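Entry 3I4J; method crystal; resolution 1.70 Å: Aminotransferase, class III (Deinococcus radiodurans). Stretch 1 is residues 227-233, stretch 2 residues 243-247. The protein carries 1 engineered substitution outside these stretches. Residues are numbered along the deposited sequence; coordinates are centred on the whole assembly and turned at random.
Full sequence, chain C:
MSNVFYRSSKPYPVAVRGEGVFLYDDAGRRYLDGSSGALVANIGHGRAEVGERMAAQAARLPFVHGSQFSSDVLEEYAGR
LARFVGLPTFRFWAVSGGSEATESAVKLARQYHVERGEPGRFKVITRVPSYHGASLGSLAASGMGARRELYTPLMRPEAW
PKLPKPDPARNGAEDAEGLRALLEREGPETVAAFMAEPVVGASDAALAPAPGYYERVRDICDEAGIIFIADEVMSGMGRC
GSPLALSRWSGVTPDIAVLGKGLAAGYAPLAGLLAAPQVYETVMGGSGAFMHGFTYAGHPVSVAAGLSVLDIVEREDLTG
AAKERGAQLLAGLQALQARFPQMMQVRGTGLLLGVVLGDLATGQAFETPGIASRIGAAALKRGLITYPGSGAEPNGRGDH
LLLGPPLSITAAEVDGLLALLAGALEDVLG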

# COMPACT_ATOMS: atom_id res chain seq x y z
N ILE C 227 -23.56 11.09 -2.54
CA ILE C 227 -22.89 10.27 -1.54
C ILE C 227 -22.02 11.12 -0.63
O ILE C 227 -21.19 11.90 -1.10
CB ILE C 227 -21.99 9.21 -2.23
CG1 ILE C 227 -22.85 8.22 -3.03
CG2 ILE C 227 -21.15 8.47 -1.20
CD1 ILE C 227 -23.74 7.35 -2.18
N PHE C 228 -22.21 10.98 0.68
CA PHE C 228 -21.42 11.72 1.66
C PHE C 228 -20.28 10.81 2.11
O PHE C 228 -20.49 9.76 2.72
CB PHE C 228 -22.32 12.14 2.83
CG PHE C 228 -21.59 12.85 3.95
CD1 PHE C 228 -20.40 13.53 3.72
CD2 PHE C 228 -22.15 12.88 5.23
CE1 PHE C 228 -19.77 14.23 4.76
CE2 PHE C 228 -21.53 13.57 6.26
CZ PHE C 228 -20.33 14.25 6.03
N ILE C 229 -19.06 11.22 1.77
CA ILE C 229 -17.87 10.45 2.13
C ILE C 229 -17.12 11.16 3.24
O ILE C 229 -16.76 12.32 3.10
CB ILE C 229 -16.91 10.30 0.92
CG1 ILE C 229 -17.64 9.67 -0.26
CG2 ILE C 229 -15.72 9.44 1.32
CD1 ILE C 229 -16.85 9.70 -1.57
N ALA C 230 -16.90 10.47 4.36
CA ALA C 230 -16.16 11.05 5.47
C ALA C 230 -14.74 10.50 5.42
O ALA C 230 -14.53 9.29 5.55
CB ALA C 230 -16.81 10.69 6.80
N ASP C 231 -13.77 11.39 5.21
CA ASP C 231 -12.37 10.99 5.16
C ASP C 231 -11.86 11.01 6.59
O ASP C 231 -11.51 12.07 7.13
CB ASP C 231 -11.57 11.97 4.30
CG ASP C 231 -10.10 11.59 4.20
OD1 ASP C 231 -9.65 10.75 5.01
OD2 ASP C 231 -9.39 12.14 3.34
N GLU C 232 -11.86 9.84 7.22
CA GLU C 232 -11.42 9.69 8.61
C GLU C 232 -10.05 9.03 8.69
O GLU C 232 -9.70 8.47 9.73
CB GLU C 232 -12.44 8.86 9.39
CG GLU C 232 -13.83 9.48 9.45
CD GLU C 232 -14.16 10.10 10.80
OE1 GLU C 232 -13.26 10.21 11.66
OE2 GLU C 232 -15.34 10.48 11.00
N VAL C 233 -9.28 9.09 7.61
CA VAL C 233 -7.97 8.45 7.62
C VAL C 233 -7.12 8.92 8.79
O VAL C 233 -6.38 8.14 9.38
CB VAL C 233 -7.22 8.69 6.29
CG1 VAL C 233 -5.81 8.13 6.37
CG2 VAL C 233 -7.97 8.02 5.14
N PRO C 243 -15.32 7.20 18.21
CA PRO C 243 -14.93 6.13 17.28
C PRO C 243 -14.62 6.73 15.91
O PRO C 243 -13.59 6.43 15.31
CB PRO C 243 -16.15 5.22 17.27
CG PRO C 243 -16.63 5.33 18.70
CD PRO C 243 -16.54 6.83 18.96
N LEU C 244 -15.53 7.57 15.42
CA LEU C 244 -15.34 8.30 14.17
C LEU C 244 -15.60 9.75 14.57
O LEU C 244 -16.55 10.03 15.30
CB LEU C 244 -16.34 7.86 13.09
CG LEU C 244 -16.13 6.46 12.50
CD1 LEU C 244 -17.27 6.14 11.54
CD2 LEU C 244 -14.79 6.40 11.76
N ALA C 245 -14.74 10.66 14.12
CA ALA C 245 -14.88 12.07 14.48
C ALA C 245 -16.21 12.67 14.04
O ALA C 245 -16.76 13.55 14.72
CB ALA C 245 -13.73 12.88 13.88
N LEU C 246 -16.73 12.21 12.91
CA LEU C 246 -17.99 12.73 12.37
C LEU C 246 -19.14 12.61 13.37
O LEU C 246 -20.02 13.47 13.42
CB LEU C 246 -18.36 12.00 11.08
CG LEU C 246 -19.57 12.55 10.31
CD1 LEU C 246 -19.28 13.98 9.89
CD2 LEU C 246 -19.87 11.68 9.09
N SER C 247 -19.12 11.53 14.15
CA SER C 247 -20.16 11.26 15.15
C SER C 247 -20.27 12.31 16.24
O SER C 247 -21.29 12.38 16.93
CB SER C 247 -19.93 9.89 15.79
OG SER C 247 -20.00 8.86 14.82

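A single buried glutamate can engage two consecutive backbone amides at the start of a 3-10 segment, one with each carboxylate oxygen, and Glu232 of this class III aminotransferase does so. Ala245 N donates to Glu232 OE1 at 2.9 Å, and Leu246 N donates to Glu232 OE2, also at 2.9 Å, with N-H...acceptor angles of 148° and 162°. The principle is familiar: the first amides of a 3-10 or helical segment have no carbonyl of their own turn to bind, and an acidic side chain can supply the missing acceptors. Here the segment begins at Ala245, and a backbone hydrogen bond from Ser247 N to Leu244 O, 3.2 Å, spans the same turn.

The pairing of oxygens with amides is specific. Glu232 OE2 also lies 3.2 Å from Ala245 N, but the angle is poor and no hydrogen bond results. In this arrangement the glutamate has chi1 near -61° (m), chi2 of -105°, between wells, and chi3 of 9°. The carboxylate is packed as well as bonded: Glu232 OE2 comes within 3.4 Å of Leu246 CB and 3.5 Å of Leu244 CB, so carbon lies against the same oxygen that accepts the bond from Leu246 N. Glu232 OE1 has a further hydrogen-bond partner elsewhere in the structure.

Beside this polar anchor lies a small apolar patch. The CA-to-CB bonds of Phe228 and Ala230, alternate residues of the strand, point toward the second stretch, whereas that of the intervening Ile229 points away. Leu246 answers both: its CD2 sits 3.8 Å from Phe228 CE2, approaching the ring obliquely, and 3.9 Å from Ala230 CB. Leu246 thus joins the two halves of the contact, its amide held by Glu232 and its side chain packed against the strand.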